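Thymine dioxygenase (Neurospora crassa, PDB 5C3P) probably oxidises thymine as a dioxygenase that uses iron and 2-oxoglutarate, and is observed here with nickel in its metal site. Local coordinates at residues A[191-196]-A[289-294]; A[215-220]-A[270-275]; A[222-227]-A[293-298]. All blocks are in the same frame, centred on the assembly; numbering follows the deposited sequence.

Contact 1 of 3, residues A[191-196]-A[289-294]. With AKG (2-oxoglutaric acid), chain F.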
loop_
_atom_site.group_PDB
_atom_site.type_symbol
_atom_site.label_atom_id
_atom_site.label_comp_id
_atom_site.label_asym_id
_atom_site.label_seq_id
_atom_site.Cartn_x
_atom_site.Cartn_y
_atom_site.Cartn_z
ATOM N N LEU A 191 6.408 -6.115 0.643
ATOM C CA LEU A 191 6.614 -5.410 -0.598
ATOM C C LEU A 191 5.781 -6.107 -1.660
ATOM O O LEU A 191 6.044 -7.259 -1.990
ATOM C CB LEU A 191 8.104 -5.444 -0.985
ATOM C CG LEU A 191 8.500 -4.848 -2.352
ATOM C CD1 LEU A 191 8.208 -3.360 -2.427
ATOM C CD2 LEU A 191 9.973 -5.097 -2.630
ATOM N N ARG A 192 4.781 -5.411 -2.199
ATOM C CA ARG A 192 3.931 -5.979 -3.243
ATOM C C ARG A 192 4.127 -5.293 -4.592
ATOM O O ARG A 192 3.728 -4.139 -4.776
ATOM C CB ARG A 192 2.454 -5.897 -2.851
ATOM C CG ARG A 192 1.507 -6.533 -3.882
ATOM C CD ARG A 192 0.048 -6.215 -3.599
ATOM N NE ARG A 192 -0.501 -7.053 -2.550
ATOM C CZ ARG A 192 -1.717 -6.916 -2.023
ATOM N NH1 ARG A 192 -2.533 -5.946 -2.421
ATOM N NH2 ARG A 192 -2.109 -7.750 -1.064
ATOM N N LEU A 193 4.703 -6.018 -5.543
ATOM C CA LEU A 193 4.767 -5.558 -6.931
ATOM C C LEU A 193 3.422 -5.839 -7.608
ATOM O O LEU A 193 2.897 -6.941 -7.487
ATOM C CB LEU A 193 5.871 -6.280 -7.685
ATOM C CG LEU A 193 7.247 -6.327 -7.002
ATOM C CD1 LEU A 193 8.224 -7.115 -7.865
ATOM C CD2 LEU A 193 7.778 -4.935 -6.728
ATOM N N LEU A 194 2.878 -4.846 -8.307
ATOM C CA LEU A 194 1.607 -4.987 -8.999
ATOM C C LEU A 194 1.739 -4.706 -10.476
ATOM O O LEU A 194 2.467 -3.805 -10.911
ATOM C CB LEU A 194 0.552 -4.048 -8.419
ATOM C CG LEU A 194 0.081 -4.395 -7.010
ATOM C CD1 LEU A 194 -0.284 -3.149 -6.216
ATOM C CD2 LEU A 194 -1.087 -5.368 -7.076
ATOM N N HIS A 195 1.010 -5.489 -11.255
ATOM C CA HIS A 195 0.969 -5.309 -12.686
ATOM C C HIS A 195 -0.472 -5.421 -13.107
ATOM O O HIS A 195 -1.108 -6.448 -12.874
ATOM C CB HIS A 195 1.811 -6.378 -13.379
ATOM C CG HIS A 195 1.682 -6.390 -14.876
ATOM N ND1 HIS A 195 1.374 -7.533 -15.586
ATOM C CD2 HIS A 195 1.837 -5.412 -15.797
ATOM C CE1 HIS A 195 1.340 -7.257 -16.878
ATOM N NE2 HIS A 195 1.623 -5.977 -17.034
ATOM N N TYR A 196 -0.988 -4.361 -13.711
ATOM C CA TYR A 196 -2.321 -4.397 -14.300
ATOM C C TYR A 196 -2.146 -4.453 -15.821
ATOM O O TYR A 196 -1.711 -3.468 -16.433
ATOM C CB TYR A 196 -3.109 -3.165 -13.870
ATOM C CG TYR A 196 -3.215 -2.957 -12.359
ATOM C CD1 TYR A 196 -2.204 -2.311 -11.651
ATOM C CD2 TYR A 196 -4.338 -3.390 -11.647
ATOM C CE1 TYR A 196 -2.300 -2.114 -10.273
ATOM C CE2 TYR A 196 -4.454 -3.177 -10.273
ATOM C CZ TYR A 196 -3.435 -2.545 -9.588
ATOM O OH TYR A 196 -3.540 -2.333 -8.224
ATOM N N TYR A 289 1.816 -0.190 -13.851
ATOM C CA TYR A 289 2.618 -0.735 -12.775
ATOM C C TYR A 289 2.514 0.140 -11.542
ATOM O O TYR A 289 2.547 1.376 -11.632
ATOM C CB TYR A 289 4.084 -0.802 -13.190
ATOM C CG TYR A 289 4.309 -1.745 -14.325
ATOM C CD1 TYR A 289 4.542 -3.091 -14.084
ATOM C CD2 TYR A 289 4.251 -1.305 -15.640
ATOM C CE1 TYR A 289 4.730 -3.976 -15.116
ATOM C CE2 TYR A 289 4.441 -2.187 -16.687
ATOM C CZ TYR A 289 4.681 -3.522 -16.409
ATOM O OH TYR A 289 4.869 -4.425 -17.419
ATOM N N SER A 290 2.403 -0.519 -10.391
ATOM C CA SER A 290 2.519 0.141 -9.104
ATOM C C SER A 290 3.221 -0.800 -8.153
ATOM O O SER A 290 3.371 -2.000 -8.432
ATOM C CB SER A 290 1.136 0.514 -8.557
ATOM O OG SER A 290 0.413 -0.655 -8.243
ATOM N N ILE A 291 3.657 -0.241 -7.033
ATOM C CA ILE A 291 4.349 -0.981 -5.987
ATOM C C ILE A 291 3.833 -0.467 -4.648
ATOM O O ILE A 291 3.949 0.723 -4.359
ATOM C CB ILE A 291 5.882 -0.790 -6.060
ATOM C CG1 ILE A 291 6.432 -1.332 -7.382
ATOM C CG2 ILE A 291 6.573 -1.509 -4.902
ATOM C CD1 ILE A 291 7.891 -1.017 -7.622
ATOM N N ALA A 292 3.231 -1.366 -3.871
ATOM C CA ALA A 292 2.731 -1.062 -2.536
ATOM C C ALA A 292 3.609 -1.731 -1.482
ATOM O O ALA A 292 3.870 -2.926 -1.546
ATOM C CB ALA A 292 1.293 -1.537 -2.386
ATOM N N TYR A 293 4.053 -0.961 -0.504
ATOM C CA TYR A 293 4.849 -1.507 0.577
ATOM C C TYR A 293 4.022 -1.376 1.836
ATOM O O TYR A 293 3.826 -0.268 2.344
ATOM C CB TYR A 293 6.166 -0.745 0.681
ATOM C CG TYR A 293 7.141 -1.309 1.678
ATOM C CD1 TYR A 293 7.962 -2.375 1.351
ATOM C CD2 TYR A 293 7.250 -0.761 2.946
ATOM C CE1 TYR A 293 8.877 -2.879 2.275
ATOM C CE2 TYR A 293 8.152 -1.254 3.871
ATOM C CZ TYR A 293 8.968 -2.304 3.524
ATOM O OH TYR A 293 9.849 -2.782 4.444
ATOM N N PHE A 294 3.489 -2.507 2.284
ATOM C CA PHE A 294 2.573 -2.556 3.411
ATOM C C PHE A 294 3.386 -2.666 4.680
ATOM O O PHE A 294 4.111 -3.661 4.890
ATOM C CB PHE A 294 1.620 -3.745 3.290
ATOM C CG PHE A 294 0.752 -3.695 2.069
ATOM C CD1 PHE A 294 -0.360 -2.856 2.021
ATOM C CD2 PHE A 294 1.045 -4.478 0.958
ATOM C CE1 PHE A 294 -1.160 -2.807 0.888
ATOM C CE2 PHE A 294 0.248 -4.437 -0.174
ATOM C CZ PHE A 294 -0.857 -3.599 -0.215
HETATM C C1 AKG F . -3.344 -2.309 -2.792
HETATM O O1 AKG F . -3.645 -2.358 -1.578
HETATM O O2 AKG F . -2.776 -3.273 -3.360
HETATM C C2 AKG F . -3.687 -1.093 -3.549
HETATM O O5 AKG F . -4.448 -0.257 -3.063
HETATM C C3 AKG F . -3.095 -0.886 -4.929
HETATM C C4 AKG F . -3.244 0.559 -5.397
HETATM C C5 AKG F . -2.512 0.831 -6.691
HETATM O O3 AKG F . -2.323 2.025 -7.002
HETATM O O4 AKG F . -2.151 -0.114 -7.426
#

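Contact 2 of 3, residues A[215-220]-A[270-275]. With NI (nickel (II) ion), chain E; AKG (2-oxoglutaric acid), chain F; EDO (1,2-ethanediol), chain H.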
loop_
_atom_site.group_PDB
_atom_site.type_symbol
_atom_site.label_atom_id
_atom_site.label_comp_id
_atom_site.label_asym_id
_atom_site.label_seq_id
_atom_site.Cartn_x
_atom_site.Cartn_y
_atom_site.Cartn_z
ATOM N N GLU A 215 -12.490 -1.940 -4.497
ATOM C CA GLU A 215 -12.452 -1.006 -3.375
ATOM C C GLU A 215 -12.156 -1.734 -2.060
ATOM O O GLU A 215 -12.575 -2.860 -1.861
ATOM C CB GLU A 215 -13.755 -0.211 -3.289
ATOM C CG GLU A 215 -14.953 -0.975 -2.742
ATOM C CD GLU A 215 -16.187 -0.090 -2.582
ATOM O OE1 GLU A 215 -16.442 0.762 -3.457
ATOM O OE2 GLU A 215 -16.909 -0.249 -1.573
ATOM N N HIS A 216 -11.438 -1.067 -1.169
ATOM C CA HIS A 216 -10.999 -1.666 0.075
ATOM C C HIS A 216 -10.303 -0.625 0.923
ATOM O O HIS A 216 -9.946 0.470 0.453
ATOM C CB HIS A 216 -9.996 -2.812 -0.179
ATOM C CG HIS A 216 -8.740 -2.359 -0.845
ATOM N ND1 HIS A 216 -8.690 -2.028 -2.181
ATOM C CD2 HIS A 216 -7.502 -2.123 -0.355
ATOM C CE1 HIS A 216 -7.472 -1.629 -2.492
ATOM N NE2 HIS A 216 -6.732 -1.692 -1.405
ATOM N N THR A 217 -10.095 -0.989 2.180
ATOM C CA THR A 217 -9.121 -0.313 3.022
ATOM C C THR A 217 -7.974 -1.276 3.257
ATOM O O THR A 217 -8.175 -2.488 3.279
ATOM C CB THR A 217 -9.704 0.084 4.386
ATOM O OG1 THR A 217 -10.241 -1.073 5.040
ATOM C CG2 THR A 217 -10.767 1.113 4.233
ATOM N N ASP A 218 -6.770 -0.739 3.425
ATOM C CA ASP A 218 -5.616 -1.545 3.786
ATOM C C ASP A 218 -5.719 -1.946 5.253
ATOM O O ASP A 218 -6.302 -1.217 6.070
ATOM C CB ASP A 218 -4.314 -0.765 3.536
ATOM C CG ASP A 218 -4.069 -0.486 2.061
ATOM O OD1 ASP A 218 -4.755 -1.078 1.211
ATOM O OD2 ASP A 218 -3.173 0.320 1.744
ATOM N N TYR A 219 -5.146 -3.099 5.586
ATOM C CA TYR A 219 -5.285 -3.681 6.930
ATOM C C TYR A 219 -4.277 -3.145 7.946
ATOM O O TYR A 219 -4.577 -3.071 9.132
ATOM C CB TYR A 219 -5.123 -5.202 6.896
ATOM C CG TYR A 219 -5.924 -5.920 5.836
ATOM C CD1 TYR A 219 -7.229 -5.553 5.549
ATOM C CD2 TYR A 219 -5.368 -6.985 5.132
ATOM C CE1 TYR A 219 -7.963 -6.221 4.582
ATOM C CE2 TYR A 219 -6.087 -7.656 4.161
ATOM C CZ TYR A 219 -7.385 -7.272 3.889
ATOM O OH TYR A 219 -8.092 -7.933 2.916
ATOM N N GLY A 220 -3.090 -2.779 7.471
ATOM C CA GLY A 220 -1.943 -2.521 8.341
ATOM C C GLY A 220 -1.851 -1.127 8.921
ATOM O O GLY A 220 -2.855 -0.455 9.120
ATOM N N SER A 270 -8.421 5.499 7.978
ATOM C CA SER A 270 -8.108 4.479 6.984
ATOM C C SER A 270 -9.176 4.591 5.916
ATOM O O SER A 270 -10.355 4.315 6.164
ATOM C CB SER A 270 -8.116 3.076 7.596
ATOM O OG SER A 270 -7.845 2.090 6.602
ATOM N N THR A 271 -8.769 5.009 4.729
ATOM C CA THR A 271 -9.707 5.468 3.728
ATOM C C THR A 271 -9.888 4.445 2.605
ATOM O O THR A 271 -8.930 3.795 2.145
ATOM C CB THR A 271 -9.260 6.835 3.195
ATOM O OG1 THR A 271 -9.205 7.749 4.294
ATOM C CG2 THR A 271 -10.243 7.390 2.154
ATOM N N VAL A 272 -11.134 4.312 2.168
ATOM C CA VAL A 272 -11.455 3.414 1.069
ATOM C C VAL A 272 -10.821 3.951 -0.216
ATOM O O VAL A 272 -10.914 5.144 -0.533
ATOM C CB VAL A 272 -12.985 3.261 0.899
ATOM C CG1 VAL A 272 -13.313 2.390 -0.300
ATOM C CG2 VAL A 272 -13.616 2.687 2.178
ATOM N N HIS A 273 -10.181 3.060 -0.960
ATOM C CA HIS A 273 -9.646 3.405 -2.255
ATOM C C HIS A 273 -9.725 2.208 -3.195
ATOM O O HIS A 273 -9.908 1.060 -2.755
ATOM C CB HIS A 273 -8.205 3.884 -2.122
ATOM C CG HIS A 273 -7.331 2.926 -1.392
ATOM N ND1 HIS A 273 -7.457 2.680 -0.041
ATOM C CD2 HIS A 273 -6.328 2.135 -1.828
ATOM C CE1 HIS A 273 -6.565 1.781 0.326
ATOM N NE2 HIS A 273 -5.859 1.447 -0.737
ATOM N N ARG A 274 -9.548 2.495 -4.482
ATOM C CA ARG A 274 -9.658 1.501 -5.551
ATOM C C ARG A 274 -8.852 1.961 -6.755
ATOM O O ARG A 274 -8.378 3.096 -6.805
ATOM C CB ARG A 274 -11.138 1.300 -5.965
ATOM C CG ARG A 274 -11.748 2.522 -6.642
ATOM C CD ARG A 274 -13.231 2.362 -6.968
ATOM N NE ARG A 274 -13.684 3.492 -7.789
ATOM C CZ ARG A 274 -14.924 3.654 -8.234
ATOM N NH1 ARG A 274 -15.851 2.751 -7.948
ATOM N NH2 ARG A 274 -15.237 4.722 -8.969
ATOM N N VAL A 275 -8.694 1.065 -7.721
ATOM C CA VAL A 275 -8.091 1.406 -9.001
ATOM C C VAL A 275 -9.072 1.072 -10.108
ATOM O O VAL A 275 -9.455 -0.083 -10.290
ATOM C CB VAL A 275 -6.769 0.664 -9.263
ATOM C CG1 VAL A 275 -6.137 1.171 -10.553
ATOM C CG2 VAL A 275 -5.796 0.840 -8.095
HETATM NI NI NI E . -4.781 -0.501 -0.937
HETATM C C1 AKG F . -3.344 -2.309 -2.792
HETATM O O1 AKG F . -3.645 -2.358 -1.578
HETATM O O2 AKG F . -2.776 -3.273 -3.360
HETATM C C2 AKG F . -3.687 -1.093 -3.549
HETATM O O5 AKG F . -4.448 -0.257 -3.063
HETATM C C3 AKG F . -3.095 -0.886 -4.929
HETATM C C4 AKG F . -3.244 0.559 -5.397
HETATM C C5 AKG F . -2.512 0.831 -6.691
HETATM O O3 AKG F . -2.323 2.025 -7.002
HETATM O O4 AKG F . -2.151 -0.114 -7.426
HETATM C C1 EDO H . -12.774 9.829 3.498
HETATM O O1 EDO H . -13.478 8.631 3.074
HETATM C C2 EDO H . -12.098 9.780 4.883
HETATM O O2 EDO H . -11.765 8.460 5.364
HETATM O O HOH W 1 -16.139 0.422 -6.168
HETATM O O HOH W 2 -6.911 2.189 3.770
HETATM O O HOH W 3 -2.757 0.558 -0.764
#

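Contact 3 of 3, residues A[222-227]-A[293-298]. With AKG (2-oxoglutaric acid), chain F.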
loop_
_atom_site.group_PDB
_atom_site.type_symbol
_atom_site.label_atom_id
_atom_site.label_comp_id
_atom_site.label_asym_id
_atom_site.label_seq_id
_atom_site.Cartn_x
_atom_site.Cartn_y
_atom_site.Cartn_z
ATOM N N ILE A 222 0.675 1.570 7.827
ATOM C CA ILE A 222 0.971 2.539 6.787
ATOM C C ILE A 222 1.235 1.767 5.486
ATOM O O ILE A 222 1.814 0.685 5.511
ATOM C CB ILE A 222 2.183 3.396 7.224
ATOM C CG1 ILE A 222 1.750 4.454 8.254
ATOM C CG2 ILE A 222 2.934 4.013 6.053
ATOM C CD1 ILE A 222 1.001 5.645 7.706
ATOM N N THR A 223 0.774 2.309 4.364
ATOM C CA THR A 223 1.143 1.791 3.044
ATOM C C THR A 223 1.859 2.879 2.252
ATOM O O THR A 223 1.387 4.021 2.175
ATOM C CB THR A 223 -0.088 1.313 2.249
ATOM O OG1 THR A 223 -0.735 0.283 2.971
ATOM C CG2 THR A 223 0.296 0.778 0.876
ATOM N N LEU A 224 3.010 2.522 1.691
ATOM C CA LEU A 224 3.762 3.405 0.796
ATOM C C LEU A 224 3.464 2.962 -0.606
ATOM O O LEU A 224 3.779 1.826 -0.968
ATOM C CB LEU A 224 5.268 3.269 1.032
ATOM C CG LEU A 224 5.750 3.393 2.462
ATOM C CD1 LEU A 224 7.252 3.146 2.521
ATOM C CD2 LEU A 224 5.400 4.773 2.982
ATOM N N LEU A 225 2.840 3.836 -1.392
ATOM C CA LEU A 225 2.371 3.471 -2.729
ATOM C C LEU A 225 3.107 4.251 -3.813
ATOM O O LEU A 225 2.972 5.478 -3.921
ATOM C CB LEU A 225 0.856 3.701 -2.866
ATOM C CG LEU A 225 0.300 3.396 -4.261
ATOM C CD1 LEU A 225 0.347 1.901 -4.564
ATOM C CD2 LEU A 225 -1.121 3.920 -4.400
ATOM N N PHE A 226 3.867 3.516 -4.619
ATOM C CA PHE A 226 4.581 4.065 -5.748
ATOM C C PHE A 226 3.791 3.742 -7.012
ATOM O O PHE A 226 3.587 2.577 -7.333
ATOM C CB PHE A 226 5.977 3.443 -5.825
ATOM C CG PHE A 226 6.800 3.633 -4.577
ATOM C CD1 PHE A 226 6.656 2.778 -3.488
ATOM C CD2 PHE A 226 7.728 4.662 -4.490
ATOM C CE1 PHE A 226 7.421 2.945 -2.341
ATOM C CE2 PHE A 226 8.498 4.829 -3.346
ATOM C CZ PHE A 226 8.342 3.976 -2.267
ATOM N N GLN A 227 3.328 4.754 -7.729
ATOM C CA GLN A 227 2.583 4.495 -8.953
ATOM C C GLN A 227 3.261 5.103 -10.176
ATOM O O GLN A 227 3.957 6.102 -10.075
ATOM C CB GLN A 227 1.137 4.982 -8.832
ATOM C CG GLN A 227 0.975 6.481 -8.574
ATOM C CD GLN A 227 -0.483 6.935 -8.626
ATOM O OE1 GLN A 227 -1.344 6.252 -9.185
ATOM N NE2 GLN A 227 -0.759 8.101 -8.053
ATOM N N TYR A 293 4.053 -0.961 -0.504
ATOM C CA TYR A 293 4.849 -1.507 0.577
ATOM C C TYR A 293 4.022 -1.376 1.836
ATOM O O TYR A 293 3.826 -0.268 2.344
ATOM C CB TYR A 293 6.166 -0.745 0.681
ATOM C CG TYR A 293 7.141 -1.309 1.678
ATOM C CD1 TYR A 293 7.962 -2.375 1.351
ATOM C CD2 TYR A 293 7.250 -0.761 2.946
ATOM C CE1 TYR A 293 8.877 -2.879 2.275
ATOM C CE2 TYR A 293 8.152 -1.254 3.871
ATOM C CZ TYR A 293 8.968 -2.304 3.524
ATOM O OH TYR A 293 9.849 -2.782 4.444
ATOM N N PHE A 294 3.489 -2.507 2.284
ATOM C CA PHE A 294 2.573 -2.556 3.411
ATOM C C PHE A 294 3.386 -2.666 4.680
ATOM O O PHE A 294 4.111 -3.661 4.890
ATOM C CB PHE A 294 1.620 -3.745 3.290
ATOM C CG PHE A 294 0.752 -3.695 2.069
ATOM C CD1 PHE A 294 -0.360 -2.856 2.021
ATOM C CD2 PHE A 294 1.045 -4.478 0.958
ATOM C CE1 PHE A 294 -1.160 -2.807 0.888
ATOM C CE2 PHE A 294 0.248 -4.437 -0.174
ATOM C CZ PHE A 294 -0.857 -3.599 -0.215
ATOM N N CYS A 295 3.286 -1.620 5.499
ATOM C CA CYS A 295 3.991 -1.542 6.759
ATOM C C CYS A 295 3.061 -1.981 7.887
ATOM O O CYS A 295 1.871 -1.629 7.911
ATOM C CB CYS A 295 4.492 -0.129 7.026
ATOM S SG CYS A 295 5.448 0.635 5.689
ATOM N N ASN A 296 3.611 -2.762 8.808
ATOM C CA ASN A 296 2.870 -3.267 9.956
ATOM C C ASN A 296 3.713 -3.163 11.225
ATOM O O ASN A 296 4.950 -3.160 11.150
ATOM C CB ASN A 296 2.482 -4.735 9.744
ATOM C CG ASN A 296 1.626 -4.941 8.513
ATOM O OD1 ASN A 296 0.483 -4.497 8.464
ATOM N ND2 ASN A 296 2.169 -5.615 7.517
ATOM N N PRO A 297 3.053 -3.072 12.398
ATOM C CA PRO A 297 3.781 -3.250 13.650
ATOM C C PRO A 297 4.328 -4.668 13.746
ATOM O O PRO A 297 3.796 -5.585 13.108
ATOM C CB PRO A 297 2.708 -3.024 14.730
ATOM C CG PRO A 297 1.562 -2.365 14.035
ATOM C CD PRO A 297 1.606 -2.887 12.633
ATOM N N ASN A 298 5.389 -4.840 14.523
ATOM C CA ASN A 298 5.909 -6.170 14.837
ATOM C C ASN A 298 4.769 -7.143 15.213
ATOM O O ASN A 298 3.844 -6.773 15.934
ATOM C CB ASN A 298 6.902 -6.094 16.005
ATOM C CG ASN A 298 8.031 -5.090 15.774
ATOM O OD1 ASN A 298 8.362 -4.742 14.641
ATOM N ND2 ASN A 298 8.628 -4.624 16.860
HETATM C C1 AKG F . -3.344 -2.309 -2.792
HETATM O O1 AKG F . -3.645 -2.358 -1.578
HETATM O O2 AKG F . -2.776 -3.273 -3.360
HETATM C C2 AKG F . -3.687 -1.093 -3.549
HETATM O O5 AKG F . -4.448 -0.257 -3.063
HETATM C C3 AKG F . -3.095 -0.886 -4.929
HETATM C C4 AKG F . -3.244 0.559 -5.397
HETATM C C5 AKG F . -2.512 0.831 -6.691
HETATM O O3 AKG F . -2.323 2.025 -7.002
HETATM O O4 AKG F . -2.151 -0.114 -7.426
#

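Contact 1 of 3, residues A[191-196]-A[289-294]
Arg-192 pairs with Ala-292, and Leu-194 with Ser-290, through the backbone bonds that zip these two antiparallel strands together. The shortest runs from Arg-192 N to Ala-292 O (2.7 Å), while in the Leu-194/Ser-290 pair the bond from Ser-290 N to Leu-194 O is weak at 3.3 Å.

Polar side chains leave the sheet on the face of Arg-192 and Ser-290 and close on 2-oxoglutarate. Its far carboxylate oxygen O4 is gripped twice: by Tyr-196 OH at 2.7 Å and, from the neighbouring strand, by Ser-290 OG, also at 2.7 Å. Arg-288, just before 289-294, adds a further bond to the ligand. At the other end, Arg-192 NH1 makes a weak, bent bond of 2.8 Å to AKG O2. The arginine chain gets there by bending at its third torsion (-80°), which brings the guanidinium beside the CE2-CZ side of the Phe-294 ring. Phe-294 CE2 lies over one guanidinium face, 3.6 Å from Arg-192 NE, but the planes are 66° apart, so the two are not stacked; the ring turns its edge to AKG O1.

Apolar and aromatic contacts occupy the reverse face. Leu-191 CD1 presses tightly on Ile-291 CG2 (3.5 Å), and Leu-193 lies alongside the same isoleucine. Further along, the rings of His-195 and Tyr-289 run side by side, planes 24° apart but slid so far that they barely overlap, with His-195 CD2 3.3 Å from Tyr-289 CE1. Glu-121 holds the histidine through ND1.

The sheet thus has two chemistries: a mainly apolar and aromatic face packed on helices 57-71 and 147-173, and a ligand-facing side whose hydroxyls and positive charge probably favour a bound dicarboxylate.

Contact 2 of 3, residues A[215-220]-A[270-275]
His-216 and His-273 both set CG between their own backbone N and carbonyl carbon (chi1 62° and 53°), which turns the two imidazoles off the same face of the strand pair and brings each NE2 to one nickel ion. With Asp-218 they form the facial triad, His-X-Asp and a distant His, at the mouth of the double-stranded beta-helix of 2-oxoglutarate oxygenases; nickel probably stands in for iron.

The metal lies 2.3 Å from His-216 NE2, 2.2 Å from Asp-218 OD1 and 2.2 Å from His-273 NE2. Three further ligands complete an octahedron: keto oxygen O5 of 2-oxoglutarate opposite the aspartate, its carboxylate oxygen O1 opposite His-273, and a water opposite His-216. In relatives such a water leaves to make way for dioxygen. The Asp-218 carboxylate stands nearly perpendicular to the His-273 ring, the two planes 83° apart, and its OD2 takes a bond of 2.6 Å from the metal-bound water and is also hydrogen-bonded to Thr-223 OG1.

Second-shell bonds fix the rings. His-273 ND1 donates to Thr-271 O (2.9 Å) in the plane of the imidazole, while His-216 ND1 bonds to Gly-214 O. Behind them the histidines form a backbone-bonded antiparallel pair, His-273 N meeting His-216 O at 3.0 Å. A buttressing water ties Asp-218 N to Ser-270 OG and Thr-271 O, and Asp-258 holds Ser-270 and Thr-217 as well.

At the outer end, where Gln-234 holds Arg-274 NE, a water donates to Glu-215 OE1 at 2.7 Å and accepts from Arg-274 NH1 at 2.9 Å, lying in the guanidinium plane.

Contact 3 of 3, residues A[222-227]-A[293-298]
The major sheet of the double-stranded beta-helix core continues here, with Leu-224 facing Tyr-293 across antiparallel strands 222-227 and 284-295. Two backbone bonds join that pair: Tyr-293 N donates to Leu-224 O at 2.8 Å, and Leu-224 N to Tyr-293 O at 3.0 Å, the latter almost straight at hydrogen (171°). Beyond it Cys-295 N reaches Ile-222 O at 2.7 Å. Between these bonds, Thr-223 CA points its hydrogen at Tyr-293 O.

On the metal side of the sheet Thr-223 and Phe-294 extend side by side. With OG1 beside its backbone N (chi1 -60°), the threonine puts its hydroxyl 3.3 Å from Phe-294 CD1 while CG2 packs on the same ring. The hydroxyl is spoken for: it is hydrogen-bonded to Asp-218 OD2, making Thr-223 a second-shell residue that helps position a metal ligand. Leu-225, further along this face, sets CD2 3.4 Å from AKG O3, an apolar wall beside the carboxylate.

The opposite face is mostly apolar. Leu-224 lies alongside Tyr-293, pointing the same way, CD1 to CD2 at 3.9 Å, and its CG approaches the Cys-295 sulfur.

Strand 251-256 flanks 222-227 on its other edge, where Val-254 meets Ile-222 and Leu-224, while helix 147-173 packs over this face through Cys-158, His-162 and Met-166.

How the contacts relate
Contacts 1 and 3 lie in one sheet, their centres 10 Å apart, and share Tyr-293 and Phe-294 on strand 284-295, which runs between 190-200 and 222-227. Contact 2 belongs to the smaller four-stranded sheet, 14 Å from contact 1 and 12 Å from contact 3 between centres. Along the chain the order is 191-196, 215-220, 222-227, 270-275, then 289-298, so contact 1 encloses contact 2, whereas contacts 2 and 3 interleave. Short connections link 213-216 to 222-227 and 273-275 to 284-295, bringing the two sheets together around 2-oxoglutarate: contact 2 supplies the three protein ligands of the metal, contact 1 bonds to both carboxylates of the ligand, and contact 3 adds side chains that pack on it and a hydroxyl bonded to Asp-218.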